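PDB 4MR0: plasmin and fibronectin-binding protein A from Streptococcus pneumoniae, which acts as a fibronectin-dependent adhesin and invasin on the pneumococcal surface, binding human fibronectin, plasmin, plasminogen and serum albumin. Local coordinates for residues I240-F246 and F261-G267; I270-G274 and G314-A318; S301-I307 and V346-H352. All coordinates share one frame; numbering follows the deposited sequence.

In the fold
All three contacts lie in one right-handed parallel beta-helix, the pectate lyase-like part of this surface adhesin, and follow its rising coils. Interaction 1 closes before the others open and joins strands 243-252 and 260-265 across a corner. Interaction 2 lies about 14 Å from it, centre to centre, and interaction 3 about 12 Å from each of the other two. Interactions 2 and 3 alternate along the chain: 301-307 comes before 314-318, and 346-352 follows. Strand 270-273 lies between strands 243-252 and 306-308, with Gln271 and Gln306 side by side. Gln271 and Gly314 of interaction 2 and Gln306 of interaction 3 bind the same manganese ion, which ties neighbouring coils together on the outside.

Interaction 1 (I240-F246 and F261-G267); sequences INSSGAF and FKDSYQG
Tyr265 presents one edge of its ring to the backbone N atoms of Ser242 and Ser243, while the side-chain CG of Gln266 lies over one face. Phe246 and Phe261 meet edge to edge through their CE2 atoms, 3.7 Å apart, and Ala245 CB also sits at the Phe261 edge. Here the chain turns a corner of a parallel beta-helix, and the two phenylalanines point into its apolar core; Phe261 stacks on Phe285 of the next coil, and Phe246 meets Tyr216 edge-to-face. Ile240 CD1 packs against Tyr265 CD2 at 3.7 Å, the two side chains running past each other in opposite directions. Small hydroxyl residues suit the polar middle. Ser243 OG, held between its own backbone N and carbonyl carbon (chi1 71°), accepts from Tyr265 N at 2.8 Å and is also bonded to Met223 O, while Ser243 N donates to Tyr265 O at 3.0 Å. Gly267 fits here because a CB would run into Ser243 O. A water lies 2.6 Å from Tyr265 OH and reaches Ile240 O weakly. Ser264 OG, turned opposite its backbone N (chi1 168°), gives its proton to Ser243 O at 2.9 Å.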
ATOM      1  N   ILE A 240     -16.164  -2.118 -17.356  1.00 23.02           N
ATOM      2  CA  ILE A 240     -15.753  -1.812 -15.987  1.00 23.11           C
ATOM      3  C   ILE A 240     -14.993  -0.490 -15.827  1.00 23.17           C
ATOM      4  O   ILE A 240     -14.475   0.082 -16.789  1.00 23.13           O
ATOM      5  CB  ILE A 240     -14.872  -2.940 -15.414  1.00 22.51           C
ATOM      6  CG1 ILE A 240     -13.528  -2.977 -16.149  1.00 22.23           C
ATOM      7  CG2 ILE A 240     -15.588  -4.283 -15.581  1.00 20.18           C
ATOM      8  CD1 ILE A 240     -12.516  -3.916 -15.534  1.00 22.30           C
ATOM      9  N   ASN A 241     -14.942  -0.008 -14.588  1.00 22.83           N
ATOM     10  CA  ASN A 241     -14.221   1.227 -14.260  1.00 22.79           C
ATOM     11  C   ASN A 241     -12.951   0.891 -13.480  1.00 21.10           C
ATOM     12  O   ASN A 241     -12.068   1.724 -13.343  1.00 20.83           O
ATOM     13  CB  ASN A 241     -15.087   2.183 -13.438  1.00 24.46           C
ATOM     14  CG  ASN A 241     -16.161   2.851 -14.271  1.00 29.91           C
ATOM     15  OD1 ASN A 241     -15.906   3.294 -15.404  1.00 31.00           O
ATOM     16  ND2 ASN A 241     -17.363   2.965 -13.703  1.00 31.57           N
ATOM     17  N   SER A 242     -12.865  -0.336 -12.975  1.00 18.90           N
ATOM     18  CA  SER A 242     -11.692  -0.810 -12.230  1.00 17.96           C
ATOM     19  C   SER A 242     -11.865  -2.304 -11.935  1.00 16.34           C
ATOM     20  O   SER A 242     -12.982  -2.809 -11.921  1.00 17.32           O
ATOM     21  CB  SER A 242     -11.543  -0.056 -10.905  1.00 18.57           C
ATOM     22  OG  SER A 242     -12.543  -0.437  -9.971  1.00 20.84           O
ATOM     23  N   SER A 243     -10.761  -3.020 -11.743  1.00 15.51           N
ATOM     24  CA  SER A 243     -10.845  -4.433 -11.418  1.00 15.50           C
ATOM     25  C   SER A 243      -9.914  -4.723 -10.248  1.00 16.55           C
ATOM     26  O   SER A 243      -8.894  -4.047 -10.066  1.00 16.87           O
ATOM     27  CB  SER A 243     -10.479  -5.309 -12.626  1.00 14.79           C
ATOM     28  OG  SER A 243      -9.098  -5.247 -12.925  1.00 20.61           O
ATOM     29  N   GLY A 244     -10.285  -5.725  -9.455  1.00 15.98           N
ATOM     30  CA  GLY A 244      -9.498  -6.118  -8.296  1.00 15.22           C
ATOM     31  C   GLY A 244      -9.709  -7.595  -8.012  1.00 15.83           C
ATOM     32  O   GLY A 244     -10.461  -8.266  -8.732  1.00 15.24           O
ATOM     33  N   ALA A 245      -9.074  -8.108  -6.960  1.00 13.39           N
ATOM     34  CA  ALA A 245      -9.215  -9.526  -6.625  1.00 14.32           C
ATOM     35  C   ALA A 245     -10.001  -9.805  -5.349  1.00 14.75           C
ATOM     36  O   ALA A 245     -10.852 -10.698  -5.320  1.00 12.94           O
ATOM     37  CB  ALA A 245      -7.832 -10.183  -6.519  1.00 12.39           C
ATOM     38  N   PHE A 246      -9.706  -9.047  -4.295  1.00 14.32           N
ATOM     39  CA  PHE A 246     -10.357  -9.253  -3.004  1.00 14.40           C
ATOM     40  C   PHE A 246     -10.943  -8.000  -2.365  1.00 13.06           C
ATOM     41  O   PHE A 246     -10.329  -6.938  -2.388  1.00 13.61           O
ATOM     42  CB  PHE A 246      -9.355  -9.844  -1.998  1.00 14.75           C
ATOM     43  CG  PHE A 246      -8.973 -11.273  -2.266  1.00 15.56           C
ATOM     44  CD1 PHE A 246      -9.756 -12.318  -1.785  1.00 15.87           C
ATOM     45  CD2 PHE A 246      -7.805 -11.575  -2.965  1.00 14.79           C
ATOM     46  CE1 PHE A 246      -9.382 -13.647  -1.993  1.00 16.90           C
ATOM     47  CE2 PHE A 246      -7.423 -12.900  -3.178  1.00 13.86           C
ATOM     48  CZ  PHE A 246      -8.206 -13.936  -2.692  1.00 16.47           C
ATOM     49  N   PHE A 261      -1.020 -12.008  -8.437  1.00 16.86           N
ATOM     50  CA  PHE A 261      -2.095 -11.119  -8.880  1.00 17.68           C
ATOM     51  C   PHE A 261      -1.656 -10.378 -10.132  1.00 18.36           C
ATOM     52  O   PHE A 261      -0.642  -9.681 -10.117  1.00 19.42           O
ATOM     53  CB  PHE A 261      -2.425 -10.093  -7.800  1.00 15.60           C
ATOM     54  CG  PHE A 261      -2.857 -10.697  -6.502  1.00 15.16           C
ATOM     55  CD1 PHE A 261      -1.915 -11.167  -5.588  1.00 14.41           C
ATOM     56  CD2 PHE A 261      -4.209 -10.758  -6.175  1.00 15.64           C
ATOM     57  CE1 PHE A 261      -2.315 -11.692  -4.366  1.00 12.59           C
ATOM     58  CE2 PHE A 261      -4.624 -11.282  -4.958  1.00 14.22           C
ATOM     59  CZ  PHE A 261      -3.670 -11.746  -4.044  1.00 15.11           C
ATOM     60  N   LYS A 262      -2.430 -10.498 -11.205  1.00 18.31           N
ATOM     61  CA  LYS A 262      -2.061  -9.851 -12.455  1.00 18.86           C
ATOM     62  C   LYS A 262      -3.033  -8.850 -13.054  1.00 17.50           C
ATOM     63  O   LYS A 262      -4.252  -9.039 -13.037  1.00 17.28           O
ATOM     64  CB  LYS A 262      -1.809 -10.904 -13.538  1.00 22.26           C
ATOM     65  CG  LYS A 262      -0.718 -11.911 -13.255  1.00 26.98           C
ATOM     66  CD  LYS A 262      -0.561 -12.831 -14.462  1.00 30.70           C
ATOM     67  CE  LYS A 262       0.524 -13.878 -14.243  1.00 33.83           C
ATOM     68  NZ  LYS A 262       0.703 -14.719 -15.462  1.00 36.07           N
ATOM     69  N   ASP A 263      -2.454  -7.794 -13.609  1.00 17.88           N
ATOM     70  CA  ASP A 263      -3.174  -6.765 -14.344  1.00 17.94           C
ATOM     71  C   ASP A 263      -4.471  -6.183 -13.810  1.00 19.05           C
ATOM     72  O   ASP A 263      -5.550  -6.409 -14.363  1.00 17.75           O
ATOM     73  CB  ASP A 263      -3.405  -7.286 -15.765  1.00 19.32           C
ATOM     74  CG  ASP A 263      -2.137  -7.841 -16.380  1.00 21.09           C
ATOM     75  OD1 ASP A 263      -1.126  -7.109 -16.389  1.00 23.73           O
ATOM     76  OD2 ASP A 263      -2.144  -9.004 -16.843  1.00 21.25           O
ATOM     77  N   SER A 264      -4.354  -5.405 -12.747  1.00 18.85           N
ATOM     78  CA  SER A 264      -5.502  -4.742 -12.162  1.00 19.21           C
ATOM     79  C   SER A 264      -5.850  -3.584 -13.100  1.00 17.97           C
ATOM     80  O   SER A 264      -4.956  -2.904 -13.597  1.00 17.56           O
ATOM     81  CB  SER A 264      -5.119  -4.196 -10.785  1.00 19.05           C
ATOM     82  OG  SER A 264      -6.108  -3.311 -10.298  1.00 24.24           O
ATOM     83  N   TYR A 265      -7.134  -3.370 -13.368  1.00 17.74           N
ATOM     84  CA  TYR A 265      -7.528  -2.245 -14.218  1.00 18.06           C
ATOM     85  C   TYR A 265      -7.731  -1.065 -13.278  1.00 19.36           C
ATOM     86  O   TYR A 265      -8.776  -0.962 -12.625  1.00 19.23           O
ATOM     87  CB  TYR A 265      -8.833  -2.536 -14.965  1.00 19.82           C
ATOM     88  CG  TYR A 265      -9.315  -1.371 -15.814  1.00 21.14           C
ATOM     89  CD1 TYR A 265      -8.505  -0.838 -16.822  1.00 21.99           C
ATOM     90  CD2 TYR A 265     -10.578  -0.808 -15.618  1.00 20.63           C
ATOM     91  CE1 TYR A 265      -8.938   0.224 -17.613  1.00 23.27           C
ATOM     92  CE2 TYR A 265     -11.023   0.256 -16.407  1.00 22.34           C
ATOM     93  CZ  TYR A 265     -10.196   0.765 -17.401  1.00 23.41           C
ATOM     94  OH  TYR A 265     -10.617   1.814 -18.184  1.00 26.05           O
ATOM     95  N   GLN A 266      -6.727  -0.188 -13.219  1.00 18.97           N
ATOM     96  CA  GLN A 266      -6.736   0.989 -12.354  1.00 20.46           C
ATOM     97  C   GLN A 266      -7.512   0.747 -11.064  1.00 20.80           C
ATOM     98  O   GLN A 266      -8.411   1.509 -10.714  1.00 20.22           O
ATOM     99  CB  GLN A 266      -7.310   2.204 -13.098  1.00 23.83           C
ATOM    100  CG  GLN A 266      -8.738   2.054 -13.610  1.00 23.16           C
ATOM    101  CD  GLN A 266      -9.199   3.275 -14.388  1.00 25.47           C
ATOM    102  OE1 GLN A 266     -10.344   3.352 -14.835  1.00 24.72           O
ATOM    103  NE2 GLN A 266      -8.305   4.237 -14.553  1.00 25.55           N
ATOM    104  N   GLY A 267      -7.156  -0.316 -10.349  1.00 19.59           N
ATOM    105  CA  GLY A 267      -7.868  -0.619  -9.124  1.00 20.24           C
ATOM    106  C   GLY A 267      -7.030  -1.194  -8.000  1.00 20.46           C
ATOM    107  O   GLY A 267      -5.796  -1.207  -8.056  1.00 21.37           O
TER
HETATM  108  O   HOH W   1     -12.855   2.896 -17.565  1.00 41.46           O

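Interaction 2 (I270-G274 and G314-A318). With MN (manganese (II) ion), chain G.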
ATOM      1  N   ILE A 270      -6.390  -5.716  -3.625  1.00 15.56           N
ATOM      2  CA  ILE A 270      -6.965  -6.116  -2.353  1.00 13.93           C
ATOM      3  C   ILE A 270      -7.385  -4.913  -1.520  1.00 14.06           C
ATOM      4  O   ILE A 270      -6.656  -3.933  -1.423  1.00 14.39           O
ATOM      5  CB  ILE A 270      -5.944  -6.920  -1.509  1.00 14.71           C
ATOM      6  CG1 ILE A 270      -5.535  -8.199  -2.244  1.00 12.49           C
ATOM      7  CG2 ILE A 270      -6.540  -7.250  -0.136  1.00 14.18           C
ATOM      8  CD1 ILE A 270      -4.389  -8.954  -1.570  1.00 13.10           C
ATOM      9  N   GLN A 271      -8.571  -4.995  -0.924  1.00 14.94           N
ATOM     10  CA  GLN A 271      -9.059  -3.948  -0.028  1.00 15.15           C
ATOM     11  C   GLN A 271      -9.380  -4.647   1.283  1.00 14.47           C
ATOM     12  O   GLN A 271     -10.135  -5.615   1.311  1.00 14.58           O
ATOM     13  CB  GLN A 271     -10.323  -3.268  -0.561  1.00 15.64           C
ATOM     14  CG  GLN A 271     -10.093  -2.387  -1.778  1.00 16.75           C
ATOM     15  CD  GLN A 271     -11.384  -1.802  -2.322  1.00 18.59           C
ATOM     16  OE1 GLN A 271     -11.940  -0.859  -1.756  1.00 16.54           O
ATOM     17  NE2 GLN A 271     -11.872  -2.365  -3.423  1.00 16.47           N
ATOM     18  N   ILE A 272      -8.786  -4.152   2.360  1.00 13.13           N
ATOM     19  CA  ILE A 272      -8.982  -4.709   3.691  1.00 12.30           C
ATOM     20  C   ILE A 272      -9.604  -3.577   4.482  1.00 13.23           C
ATOM     21  O   ILE A 272      -8.930  -2.597   4.800  1.00 13.89           O
ATOM     22  CB  ILE A 272      -7.620  -5.109   4.313  1.00 11.45           C
ATOM     23  CG1 ILE A 272      -6.944  -6.157   3.427  1.00 10.31           C
ATOM     24  CG2 ILE A 272      -7.817  -5.651   5.729  1.00 10.40           C
ATOM     25  CD1 ILE A 272      -5.477  -6.413   3.783  1.00 10.16           C
ATOM     26  N   ALA A 273     -10.891  -3.716   4.780  1.00 13.74           N
ATOM     27  CA  ALA A 273     -11.643  -2.680   5.482  1.00 14.12           C
ATOM     28  C   ALA A 273     -12.341  -3.210   6.719  1.00 14.89           C
ATOM     29  O   ALA A 273     -13.096  -4.179   6.645  1.00 14.95           O
ATOM     30  CB  ALA A 273     -12.682  -2.073   4.532  1.00 14.78           C
ATOM     31  N   GLY A 274     -12.107  -2.547   7.850  1.00 13.00           N
ATOM     32  CA  GLY A 274     -12.720  -2.969   9.093  1.00 12.46           C
ATOM     33  C   GLY A 274     -12.459  -4.432   9.383  1.00 13.86           C
ATOM     34  O   GLY A 274     -13.295  -5.118   9.974  1.00 13.22           O
ATOM     35  N   GLY A 314     -15.149   4.467   1.245  1.00 19.72           N
ATOM     36  CA  GLY A 314     -14.010   3.646   0.870  1.00 18.33           C
ATOM     37  C   GLY A 314     -14.347   2.186   0.589  1.00 17.98           C
ATOM     38  O   GLY A 314     -13.538   1.456   0.030  1.00 17.00           O
ATOM     39  N   PHE A 315     -15.541   1.749   0.974  1.00 15.37           N
ATOM     40  CA  PHE A 315     -15.934   0.355   0.768  1.00 14.99           C
ATOM     41  C   PHE A 315     -17.413   0.355   0.360  1.00 14.63           C
ATOM     42  O   PHE A 315     -18.288  -0.036   1.132  1.00 15.99           O
ATOM     43  CB  PHE A 315     -15.720  -0.431   2.075  1.00 14.96           C
ATOM     44  CG  PHE A 315     -15.519  -1.906   1.880  1.00 15.38           C
ATOM     45  CD1 PHE A 315     -14.299  -2.404   1.419  1.00 14.88           C
ATOM     46  CD2 PHE A 315     -16.553  -2.799   2.139  1.00 15.81           C
ATOM     47  CE1 PHE A 315     -14.115  -3.772   1.225  1.00 15.45           C
ATOM     48  CE2 PHE A 315     -16.382  -4.167   1.948  1.00 14.66           C
ATOM     49  CZ  PHE A 315     -15.156  -4.656   1.485  1.00 15.28           C
ATOM     50  N   PRO A 316     -17.700   0.796  -0.873  1.00 16.29           N
ATOM     51  CA  PRO A 316     -19.053   0.884  -1.437  1.00 17.39           C
ATOM     52  C   PRO A 316     -19.780  -0.428  -1.708  1.00 17.81           C
ATOM     53  O   PRO A 316     -20.894  -0.421  -2.237  1.00 21.78           O
ATOM     54  CB  PRO A 316     -18.833   1.698  -2.710  1.00 17.47           C
ATOM     55  CG  PRO A 316     -17.486   1.229  -3.159  1.00 18.21           C
ATOM     56  CD  PRO A 316     -16.689   1.206  -1.868  1.00 15.39           C
ATOM     57  N   TYR A 317     -19.175  -1.544  -1.317  1.00 16.58           N
ATOM     58  CA  TYR A 317     -19.761  -2.861  -1.545  1.00 17.17           C
ATOM     59  C   TYR A 317     -20.757  -3.280  -0.475  1.00 17.34           C
ATOM     60  O   TYR A 317     -21.471  -4.268  -0.643  1.00 17.53           O
ATOM     61  CB  TYR A 317     -18.638  -3.896  -1.638  1.00 17.18           C
ATOM     62  CG  TYR A 317     -17.454  -3.348  -2.392  1.00 17.32           C
ATOM     63  CD1 TYR A 317     -17.557  -3.027  -3.745  1.00 18.78           C
ATOM     64  CD2 TYR A 317     -16.257  -3.056  -1.732  1.00 16.54           C
ATOM     65  CE1 TYR A 317     -16.506  -2.420  -4.425  1.00 18.12           C
ATOM     66  CE2 TYR A 317     -15.200  -2.449  -2.398  1.00 14.70           C
ATOM     67  CZ  TYR A 317     -15.335  -2.130  -3.745  1.00 17.04           C
ATOM     68  OH  TYR A 317     -14.314  -1.497  -4.408  1.00 18.61           O
ATOM     69  N   ALA A 318     -20.801  -2.530   0.622  1.00 17.92           N
ATOM     70  CA  ALA A 318     -21.707  -2.839   1.716  1.00 17.98           C
ATOM     71  C   ALA A 318     -22.256  -1.563   2.351  1.00 18.99           C
ATOM     72  O   ALA A 318     -21.832  -0.453   2.006  1.00 18.26           O
ATOM     73  CB  ALA A 318     -20.985  -3.681   2.767  1.00 17.84           C
TER
HETATM   74 MN    MN G 705     -11.471   1.025  -0.509  1.00 23.86          MN
HETATM   75  O   HOH W   2     -13.440   1.022  -3.875  1.00 30.33           O
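Gln271 OE1 and Gly314 O both bind the manganese ion, at 2.3 Å from Gln271 OE1 and 2.2 Å from Gly314 O, and so join a strand to a loop through the metal. Glutamine suits its place because its two amide ends do different work: the oxygen binds the ion, while NE2 donates to Tyr317 OH at 2.8 Å. That bond is almost straight (175°), and the hydroxyl lies in the amide plane. Held at both ends, the amide has its rotation fixed, and the metal would probably polarise it further. The side chain reaches this position because it is extended beyond CG, crossing Tyr317 at about a right angle with the amide and ring planes 75° apart. A water adds a second link, donating to Gln271 OE1 at 3.2 Å and lying 2.7 Å from Tyr317 OH.

Further out, aromatic packing sets the loop. Ala273 CB approaches the Phe315 ring, 3.5 Å from Phe315 CD1; the small methyl lets the ring come close to the strand. Phe315 in turn has Tyr317 CD2 over the centre of one face, and Trp208 meets it edge-to-face. A type I beta turn from Phe315 to Ala318 brings the two rings together, and Pro316, with a phi of -68°, suits the turn's second position. Gln306 and Glu308 complete the protein ligands of the ion, giving an all-oxygen manganese site between a parallel beta-helix strand and the loop that leaves the next coil.

Interaction 3 (S301-I307 and V346-H352); sequences SKESIQI and VTAIGTH. With MN (manganese (II) ion), chain G.
Two successive coils of the solenoid run in parallel here, and Glu303 and His352 join them side chain to side chain. His352 ND1 donates to Glu303 OE2 at 2.7 Å with an angle of 168°, in the ring plane and to the syn lone pair of the carboxylate, whose plane is 14° from that of the ring. Glu303 can turn its carboxylate to the ring because its chain bends at chi2 (91°); its CG meanwhile lies against Thr347 CG2 at 3.6 Å. Ser301 CB sits over the centre of one face of the His352 ring, a CH-pi contact 3.8 Å from the ring centroid. Ser304 N to Thr347 O and Ile305 N to Ala348 O hold two corners of the parallel beta-helix together; Gly350 N to Ile305 O (3.1 Å) and Ile307 N to Gly350 O form the ladder that follows. Isoleucines suit the inner face: Ile305 CB packs against Ile349 CG1, and Ile307 CD1 reaches Ile349 CG2 at 3.9 Å. Gly350 adopts backbone angles that crowd any CB against the preceding carbonyl. On the outer face Gln306, extended with CG opposite its backbone N, puts OE1 2.2 Å from the manganese ion, and its NE2 comes 3.3 Å from His352 CE1.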
ATOM      1  N   SER A 301      -4.771   7.421  -6.048  1.00 33.21           N
ATOM      2  CA  SER A 301      -5.700   6.915  -5.048  1.00 30.91           C
ATOM      3  C   SER A 301      -5.942   5.423  -5.273  1.00 29.36           C
ATOM      4  O   SER A 301      -6.843   4.836  -4.675  1.00 30.70           O
ATOM      5  CB  SER A 301      -7.033   7.661  -5.138  1.00 31.96           C
ATOM      6  OG  SER A 301      -7.715   7.326  -6.336  1.00 32.19           O
ATOM      7  N   LYS A 302      -5.136   4.808  -6.134  1.00 25.56           N
ATOM      8  CA  LYS A 302      -5.308   3.390  -6.424  1.00 24.65           C
ATOM      9  C   LYS A 302      -4.186   2.486  -5.919  1.00 22.43           C
ATOM     10  O   LYS A 302      -3.334   2.051  -6.694  1.00 21.80           O
ATOM     11  CB  LYS A 302      -5.497   3.186  -7.931  1.00 25.39           C
ATOM     12  CG  LYS A 302      -6.817   3.729  -8.458  1.00 27.63           C
ATOM     13  CD  LYS A 302      -7.988   3.217  -7.624  1.00 30.02           C
ATOM     14  CE  LYS A 302      -9.326   3.571  -8.250  1.00 34.23           C
ATOM     15  NZ  LYS A 302      -9.442   5.035  -8.518  1.00 35.77           N
ATOM     16  N   GLU A 303      -4.205   2.201  -4.620  1.00 19.22           N
ATOM     17  CA  GLU A 303      -3.205   1.338  -3.997  1.00 18.31           C
ATOM     18  C   GLU A 303      -3.523  -0.116  -4.338  1.00 17.30           C
ATOM     19  O   GLU A 303      -4.690  -0.507  -4.344  1.00 17.82           O
ATOM     20  CB  GLU A 303      -3.227   1.514  -2.471  1.00 16.71           C
ATOM     21  CG  GLU A 303      -3.044   2.950  -1.979  1.00 18.03           C
ATOM     22  CD  GLU A 303      -4.357   3.702  -1.811  1.00 19.83           C
ATOM     23  OE1 GLU A 303      -5.423   3.169  -2.200  1.00 21.02           O
ATOM     24  OE2 GLU A 303      -4.322   4.834  -1.286  1.00 20.53           O
ATOM     25  N   SER A 304      -2.502  -0.920  -4.624  1.00 17.57           N
ATOM     26  CA  SER A 304      -2.737  -2.330  -4.944  1.00 15.89           C
ATOM     27  C   SER A 304      -3.279  -3.080  -3.727  1.00 14.65           C
ATOM     28  O   SER A 304      -4.067  -4.026  -3.856  1.00 12.94           O
ATOM     29  CB  SER A 304      -1.452  -2.969  -5.456  1.00 19.24           C
ATOM     30  OG  SER A 304      -1.098  -2.365  -6.692  1.00 22.89           O
ATOM     31  N   ILE A 305      -2.840  -2.666  -2.544  1.00 13.62           N
ATOM     32  CA  ILE A 305      -3.346  -3.233  -1.304  1.00 12.54           C
ATOM     33  C   ILE A 305      -3.726  -2.045  -0.435  1.00 12.64           C
ATOM     34  O   ILE A 305      -2.862  -1.336   0.085  1.00 14.44           O
ATOM     35  CB  ILE A 305      -2.302  -4.077  -0.548  1.00 14.00           C
ATOM     36  CG1 ILE A 305      -1.898  -5.294  -1.388  1.00 13.85           C
ATOM     37  CG2 ILE A 305      -2.898  -4.549   0.778  1.00 11.26           C
ATOM     38  CD1 ILE A 305      -0.835  -6.169  -0.725  1.00 15.92           C
ATOM     39  N   GLN A 306      -5.023  -1.814  -0.305  1.00 12.55           N
ATOM     40  CA  GLN A 306      -5.517  -0.713   0.502  1.00 12.87           C
ATOM     41  C   GLN A 306      -5.967  -1.266   1.848  1.00 14.39           C
ATOM     42  O   GLN A 306      -6.646  -2.290   1.917  1.00 16.82           O
ATOM     43  CB  GLN A 306      -6.689  -0.026  -0.214  1.00 14.80           C
ATOM     44  CG  GLN A 306      -7.317   1.128   0.559  1.00 15.89           C
ATOM     45  CD  GLN A 306      -8.463   1.768  -0.199  1.00 18.81           C
ATOM     46  OE1 GLN A 306      -9.256   1.079  -0.838  1.00 15.13           O
ATOM     47  NE2 GLN A 306      -8.560   3.091  -0.127  1.00 18.11           N
ATOM     48  N   ILE A 307      -5.564  -0.586   2.914  1.00 14.21           N
ATOM     49  CA  ILE A 307      -5.919  -0.968   4.273  1.00 13.17           C
ATOM     50  C   ILE A 307      -6.663   0.261   4.771  1.00 14.72           C
ATOM     51  O   ILE A 307      -6.080   1.335   4.929  1.00 13.75           O
ATOM     52  CB  ILE A 307      -4.655  -1.221   5.111  1.00 15.35           C
ATOM     53  CG1 ILE A 307      -3.822  -2.324   4.450  1.00 14.12           C
ATOM     54  CG2 ILE A 307      -5.039  -1.608   6.540  1.00 14.70           C
ATOM     55  CD1 ILE A 307      -2.415  -2.455   5.026  1.00 16.80           C
ATOM     56  N   VAL A 346       1.082   1.837  -9.068  1.00 17.19           N
ATOM     57  CA  VAL A 346       1.256   3.237  -8.696  1.00 17.34           C
ATOM     58  C   VAL A 346       1.701   3.312  -7.229  1.00 17.27           C
ATOM     59  O   VAL A 346       2.736   3.900  -6.905  1.00 17.64           O
ATOM     60  CB  VAL A 346      -0.061   4.026  -8.885  1.00 17.64           C
ATOM     61  CG1 VAL A 346       0.114   5.470  -8.433  1.00 17.36           C
ATOM     62  CG2 VAL A 346      -0.470   3.983 -10.358  1.00 18.19           C
ATOM     63  N   THR A 347       0.911   2.698  -6.354  1.00 17.45           N
ATOM     64  CA  THR A 347       1.193   2.662  -4.922  1.00 17.21           C
ATOM     65  C   THR A 347       0.932   1.229  -4.487  1.00 16.12           C
ATOM     66  O   THR A 347      -0.165   0.712  -4.678  1.00 16.18           O
ATOM     67  CB  THR A 347       0.256   3.608  -4.144  1.00 17.20           C
ATOM     68  OG1 THR A 347       0.553   4.962  -4.497  1.00 22.36           O
ATOM     69  CG2 THR A 347       0.433   3.436  -2.641  1.00 18.44           C
ATOM     70  N   ALA A 348       1.935   0.575  -3.912  1.00 14.88           N
ATOM     71  CA  ALA A 348       1.750  -0.812  -3.501  1.00 14.84           C
ATOM     72  C   ALA A 348       0.812  -0.998  -2.311  1.00 14.42           C
ATOM     73  O   ALA A 348      -0.111  -1.815  -2.365  1.00 15.06           O
ATOM     74  CB  ALA A 348       3.106  -1.461  -3.198  1.00 14.13           C
ATOM     75  N   ILE A 349       1.035  -0.230  -1.248  1.00 13.46           N
ATOM     76  CA  ILE A 349       0.245  -0.382  -0.030  1.00 14.34           C
ATOM     77  C   ILE A 349      -0.080   0.936   0.649  1.00 14.81           C
ATOM     78  O   ILE A 349       0.759   1.838   0.702  1.00 14.38           O
ATOM     79  CB  ILE A 349       1.018  -1.234   1.019  1.00 15.01           C
ATOM     80  CG1 ILE A 349       1.474  -2.555   0.403  1.00 13.08           C
ATOM     81  CG2 ILE A 349       0.138  -1.494   2.242  1.00 16.52           C
ATOM     82  CD1 ILE A 349       2.496  -3.305   1.257  1.00 13.69           C
ATOM     83  N   GLY A 350      -1.293   1.045   1.186  1.00 13.85           N
ATOM     84  CA  GLY A 350      -1.642   2.254   1.911  1.00 15.83           C
ATOM     85  C   GLY A 350      -3.104   2.622   1.847  1.00 15.23           C
ATOM     86  O   GLY A 350      -3.967   1.768   1.674  1.00 14.85           O
ATOM     87  N   THR A 351      -3.378   3.905   2.027  1.00 14.92           N
ATOM     88  CA  THR A 351      -4.733   4.419   1.936  1.00 16.57           C
ATOM     89  C   THR A 351      -4.637   5.934   1.802  1.00 18.52           C
ATOM     90  O   THR A 351      -3.576   6.522   2.041  1.00 17.73           O
ATOM     91  CB  THR A 351      -5.604   4.010   3.145  1.00 17.12           C
ATOM     92  OG1 THR A 351      -6.984   4.237   2.818  1.00 16.62           O
ATOM     93  CG2 THR A 351      -5.234   4.801   4.388  1.00 17.87           C
ATOM     94  N   HIS A 352      -5.740   6.566   1.427  1.00 16.15           N
ATOM     95  CA  HIS A 352      -5.731   8.004   1.185  1.00 18.56           C
ATOM     96  C   HIS A 352      -6.954   8.724   1.737  1.00 19.06           C
ATOM     97  O   HIS A 352      -7.320   9.782   1.227  1.00 19.14           O
ATOM     98  CB  HIS A 352      -5.716   8.215  -0.317  1.00 18.43           C
ATOM     99  CG  HIS A 352      -6.822   7.482  -1.013  1.00 20.34           C
ATOM    100  ND1 HIS A 352      -6.723   6.155  -1.375  1.00 20.32           N
ATOM    101  CD2 HIS A 352      -8.082   7.864  -1.332  1.00 20.80           C
ATOM    102  CE1 HIS A 352      -7.872   5.752  -1.887  1.00 20.76           C
ATOM    103  NE2 HIS A 352      -8.714   6.770  -1.871  1.00 22.35           N
TER
HETATM  104 MN    MN G 705     -11.471   1.025  -0.509  1.00 23.86          MN